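Local structure of hypothetical protein (Geobacillus stearothermophilus, 1U84) at residues W20-Y30 / Y58-I66. The protein is of unknown function but folds as a small, all-helical, single-chain member of the DUF1871 family. Sequence-based numbering, arbitrary orientation.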
loop_
_atom_site.group_PDB
_atom_site.type_symbol
_atom_site.label_atom_id
_atom_site.label_comp_id
_atom_site.label_asym_id
_atom_site.label_seq_id
_atom_site.Cartn_x
_atom_site.Cartn_y
_atom_site.Cartn_z
ATOM N N TRP A 20 7.893 -0.268 -1.846
ATOM C CA TRP A 20 7.338 0.443 -3.001
ATOM C C TRP A 20 8.120 1.743 -3.291
ATOM O O TRP A 20 8.472 2.033 -4.448
ATOM C CB TRP A 20 5.867 0.759 -2.742
ATOM C CG TRP A 20 5.088 1.200 -3.930
ATOM C CD1 TRP A 20 5.093 0.650 -5.198
ATOM C CD2 TRP A 20 4.126 2.231 -3.944
ATOM N NE1 TRP A 20 4.199 1.306 -5.999
ATOM C CE2 TRP A 20 3.565 2.272 -5.247
ATOM C CE3 TRP A 20 3.639 3.119 -2.962
ATOM C CZ2 TRP A 20 2.584 3.196 -5.596
ATOM C CZ3 TRP A 20 2.656 4.034 -3.313
ATOM C CH2 TRP A 20 2.126 4.058 -4.622
ATOM N N ASP A 21 8.424 2.481 -2.220
ATOM C CA ASP A 21 9.340 3.639 -2.268
ATOM C C ASP A 21 9.166 4.497 -3.544
ATOM O O ASP A 21 10.113 4.663 -4.348
ATOM C CB ASP A 21 10.801 3.185 -2.064
ATOM C CG ASP A 21 11.756 4.358 -1.828
ATOM O OD1 ASP A 21 11.285 5.511 -1.652
ATOM O OD2 ASP A 21 12.990 4.117 -1.828
ATOM N N PRO A 22 7.973 5.067 -3.745
ATOM C CA PRO A 22 7.666 5.821 -4.967
ATOM C C PRO A 22 8.495 7.079 -5.151
ATOM O O PRO A 22 8.624 7.551 -6.275
ATOM C CB PRO A 22 6.206 6.212 -4.785
ATOM C CG PRO A 22 6.003 6.183 -3.287
ATOM C CD PRO A 22 6.797 5.012 -2.844
ATOM N N PHE A 23 9.083 7.597 -4.074
ATOM C CA PHE A 23 9.832 8.856 -4.206
ATOM C C PHE A 23 11.335 8.697 -3.943
ATOM O O PHE A 23 12.058 9.690 -3.794
ATOM C CB PHE A 23 9.187 9.928 -3.321
ATOM C CG PHE A 23 7.775 10.243 -3.711
ATOM C CD1 PHE A 23 7.482 10.670 -5.010
ATOM C CD2 PHE A 23 6.731 10.074 -2.803
ATOM C CE1 PHE A 23 6.154 10.960 -5.391
ATOM C CE2 PHE A 23 5.398 10.345 -3.175
ATOM C CZ PHE A 23 5.120 10.773 -4.478
ATOM N N GLY A 24 11.814 7.456 -3.877
ATOM C CA GLY A 24 13.266 7.225 -3.719
ATOM C C GLY A 24 13.806 7.778 -2.409
ATOM O O GLY A 24 14.865 8.417 -2.352
ATOM N N LEU A 25 13.064 7.522 -1.342
ATOM C CA LEU A 25 13.404 8.010 0.000
ATOM C C LEU A 25 13.933 6.914 0.934
ATOM O O LEU A 25 14.389 7.185 2.048
ATOM C CB LEU A 25 12.147 8.671 0.631
ATOM C CG LEU A 25 11.516 9.871 -0.089
ATOM C CD1 LEU A 25 10.156 10.224 0.540
ATOM C CD2 LEU A 25 12.431 11.098 -0.078
ATOM N N GLY A 26 13.898 5.671 0.457
ATOM C CA GLY A 26 14.272 4.506 1.238
ATOM C C GLY A 26 13.041 3.910 1.899
ATOM O O GLY A 26 12.085 4.629 2.217
ATOM N N LYS A 27 13.104 2.606 2.149
ATOM C CA LYS A 27 11.947 1.851 2.664
ATOM C C LYS A 27 11.470 2.312 4.044
ATOM O O LYS A 27 10.311 2.071 4.406
ATOM C CB LYS A 27 12.231 0.340 2.640
ATOM C CG LYS A 27 13.274 -0.157 3.668
ATOM C CD LYS A 27 13.661 -1.617 3.382
ATOM C CE LYS A 27 14.659 -2.143 4.405
ATOM N NZ LYS A 27 14.788 -3.640 4.348
ATOM N N ASP A 28 12.339 2.978 4.807
ATOM C CA ASP A 28 12.011 3.384 6.184
ATOM C C ASP A 28 11.287 4.719 6.306
ATOM O O ASP A 28 10.903 5.135 7.405
ATOM C CB ASP A 28 13.306 3.454 7.013
ATOM C CG ASP A 28 13.801 2.104 7.423
ATOM O OD1 ASP A 28 13.018 1.138 7.356
ATOM O OD2 ASP A 28 14.976 2.007 7.833
ATOM N N ALA A 29 11.103 5.415 5.188
ATOM C CA ALA A 29 10.530 6.744 5.212
ATOM C C ALA A 29 8.997 6.722 5.252
ATOM O O ALA A 29 8.360 7.787 5.268
ATOM C CB ALA A 29 11.010 7.552 3.985
ATOM N N TYR A 30 8.411 5.520 5.212
ATOM C CA TYR A 30 6.950 5.413 4.963
ATOM C C TYR A 30 6.157 4.665 6.008
ATOM O O TYR A 30 5.070 4.157 5.716
ATOM C CB TYR A 30 6.696 4.729 3.611
ATOM C CG TYR A 30 7.367 5.374 2.405
ATOM C CD1 TYR A 30 6.721 6.376 1.673
ATOM C CD2 TYR A 30 8.612 4.906 1.963
ATOM C CE1 TYR A 30 7.332 6.948 0.555
ATOM C CE2 TYR A 30 9.237 5.469 0.837
ATOM C CZ TYR A 30 8.576 6.435 0.119
ATOM O OH TYR A 30 9.192 6.957 -0.988
ATOM N N TYR A 58 -0.971 8.774 0.001
ATOM C CA TYR A 58 0.340 9.283 -0.414
ATOM C C TYR A 58 0.233 10.715 -0.894
ATOM O O TYR A 58 1.186 11.476 -0.697
ATOM C CB TYR A 58 1.005 8.366 -1.471
ATOM C CG TYR A 58 1.704 7.189 -0.854
ATOM C CD1 TYR A 58 0.979 6.121 -0.300
ATOM C CD2 TYR A 58 3.090 7.114 -0.836
ATOM C CE1 TYR A 58 1.628 5.047 0.294
ATOM C CE2 TYR A 58 3.756 6.019 -0.266
ATOM C CZ TYR A 58 3.005 4.979 0.307
ATOM O OH TYR A 58 3.635 3.897 0.906
ATOM N N GLU A 59 -0.912 11.095 -1.471
ATOM C CA GLU A 59 -1.095 12.506 -1.838
ATOM C C GLU A 59 -1.136 13.389 -0.572
ATOM O O GLU A 59 -0.550 14.476 -0.558
ATOM C CB GLU A 59 -2.337 12.723 -2.680
ATOM C CG GLU A 59 -2.385 14.154 -3.176
ATOM C CD GLU A 59 -3.530 14.415 -4.112
ATOM O OE1 GLU A 59 -4.359 13.496 -4.335
ATOM O OE2 GLU A 59 -3.603 15.560 -4.626
ATOM N N PHE A 60 -1.814 12.932 0.484
ATOM C CA PHE A 60 -1.806 13.704 1.731
ATOM C C PHE A 60 -0.373 13.831 2.241
ATOM O O PHE A 60 0.058 14.928 2.670
ATOM C CB PHE A 60 -2.641 13.088 2.849
ATOM C CG PHE A 60 -2.483 13.811 4.155
ATOM C CD1 PHE A 60 -3.065 15.063 4.325
ATOM C CD2 PHE A 60 -1.705 13.290 5.182
ATOM C CE1 PHE A 60 -2.912 15.779 5.525
ATOM C CE2 PHE A 60 -1.544 13.997 6.401
ATOM C CZ PHE A 60 -2.154 15.243 6.555
ATOM N N ALA A 61 0.344 12.709 2.232
ATOM C CA ALA A 61 1.658 12.640 2.871
ATOM C C ALA A 61 2.697 13.503 2.177
ATOM O O ALA A 61 3.575 14.033 2.835
ATOM C CB ALA A 61 2.174 11.205 2.952
ATOM N N PHE A 62 2.620 13.562 0.850
ATOM C CA PHE A 62 3.703 14.144 0.045
ATOM C C PHE A 62 3.321 15.316 -0.824
ATOM O O PHE A 62 4.186 15.908 -1.457
ATOM C CB PHE A 62 4.375 13.065 -0.819
ATOM C CG PHE A 62 5.089 12.012 -0.003
ATOM C CD1 PHE A 62 6.290 12.283 0.616
ATOM C CD2 PHE A 62 4.496 10.767 0.221
ATOM C CE1 PHE A 62 6.929 11.306 1.400
ATOM C CE2 PHE A 62 5.146 9.780 0.967
ATOM C CZ PHE A 62 6.339 10.057 1.592
ATOM N N ASP A 63 2.041 15.675 -0.819
ATOM C CA ASP A 63 1.527 16.795 -1.625
ATOM C C ASP A 63 1.884 16.595 -3.098
ATOM O O ASP A 63 2.388 17.487 -3.775
ATOM C CB ASP A 63 1.995 18.142 -1.042
ATOM C CG ASP A 63 1.340 18.441 0.314
ATOM O OD1 ASP A 63 0.119 18.229 0.451
ATOM O OD2 ASP A 63 2.025 18.905 1.249
ATOM N N GLU A 64 1.650 15.368 -3.546
ATOM C CA GLU A 64 1.950 14.913 -4.899
ATOM C C GLU A 64 1.053 13.718 -5.190
ATOM O O GLU A 64 1.034 12.768 -4.414
ATOM C CB GLU A 64 3.406 14.467 -4.987
ATOM C CG GLU A 64 4.360 15.568 -5.384
ATOM C CD GLU A 64 5.793 15.160 -5.195
ATOM O OE1 GLU A 64 6.039 13.948 -5.027
ATOM O OE2 GLU A 64 6.679 16.032 -5.202
ATOM N N PRO A 65 0.295 13.763 -6.300
ATOM C CA PRO A 65 -0.535 12.613 -6.655
ATOM C C PRO A 65 0.266 11.570 -7.452
ATOM O O PRO A 65 0.802 11.883 -8.530
ATOM C CB PRO A 65 -1.641 13.246 -7.511
ATOM C CG PRO A 65 -0.916 14.370 -8.231
ATOM C CD PRO A 65 0.128 14.889 -7.244
ATOM N N ILE A 66 0.390 10.364 -6.914
ATOM C CA ILE A 66 1.041 9.283 -7.627
ATOM C C ILE A 66 0.034 8.843 -8.693
ATOM O O ILE A 66 -1.156 8.686 -8.393
ATOM C CB ILE A 66 1.431 8.100 -6.694
ATOM C CG1 ILE A 66 2.463 8.557 -5.656
ATOM C CG2 ILE A 66 1.918 6.920 -7.492
ATOM C CD1 ILE A 66 2.904 7.504 -4.656
HETATM O O HOH W 1 6.199 3.418 0.094
#
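Trp20 turns the edge of its six-membered ring onto the face of Tyr58, a T-shaped pair with planes at 85° and CZ3 over the ring centre, 3.8 Å from Tyr58 CZ. The indole gets there because its CG lies anti to the backbone N (chi1 -167°), and its CH2 meets Ile66 CD1 at 3.5 Å. That methyl also touches Pro22 CB, while Pro22 CG rests on a face of the Trp20 ring. Phe23 and Phe62 lie side by side, pointing opposite ways: Phe23 CD2 sits over one face of Phe62, offset toward its rim, and CE2 comes 3.5 Å from Phe62 CD2, the planes inclined at 59°. Leu25 CD1 touches Phe62 CE1, and Tyr30 meets Phe62 rim to rim, CE1 3.4 Å from Phe62 CZ.

Five rings form an aromatic cluster that ties the loop between helices 8-20 and 31-41 to the C-terminal end of helix 47-62 and the turn after it, with Tyr58 packing on Val37 and Trp20 on His70 and Leu74. The loop is held from within by Asp21, whose OD1 accepts Leu25 N through its syn lone pair and Tyr30 OH, at 2.6 Å, through its anti one; Tyr30 OH in turn accepts Phe23 N, and the two bonds hold the outer end of its ring. A water centred over a face of that ring lies 2.7 Å from Tyr58 OH and bonds weakly to Asp21 N. With an alanine replacing Tyr58, the Trp20 edge would probably lose its facing ring and the water its hydroxyl partner. Glu64 OE1 lies 3.0 Å from Phe23 CE1.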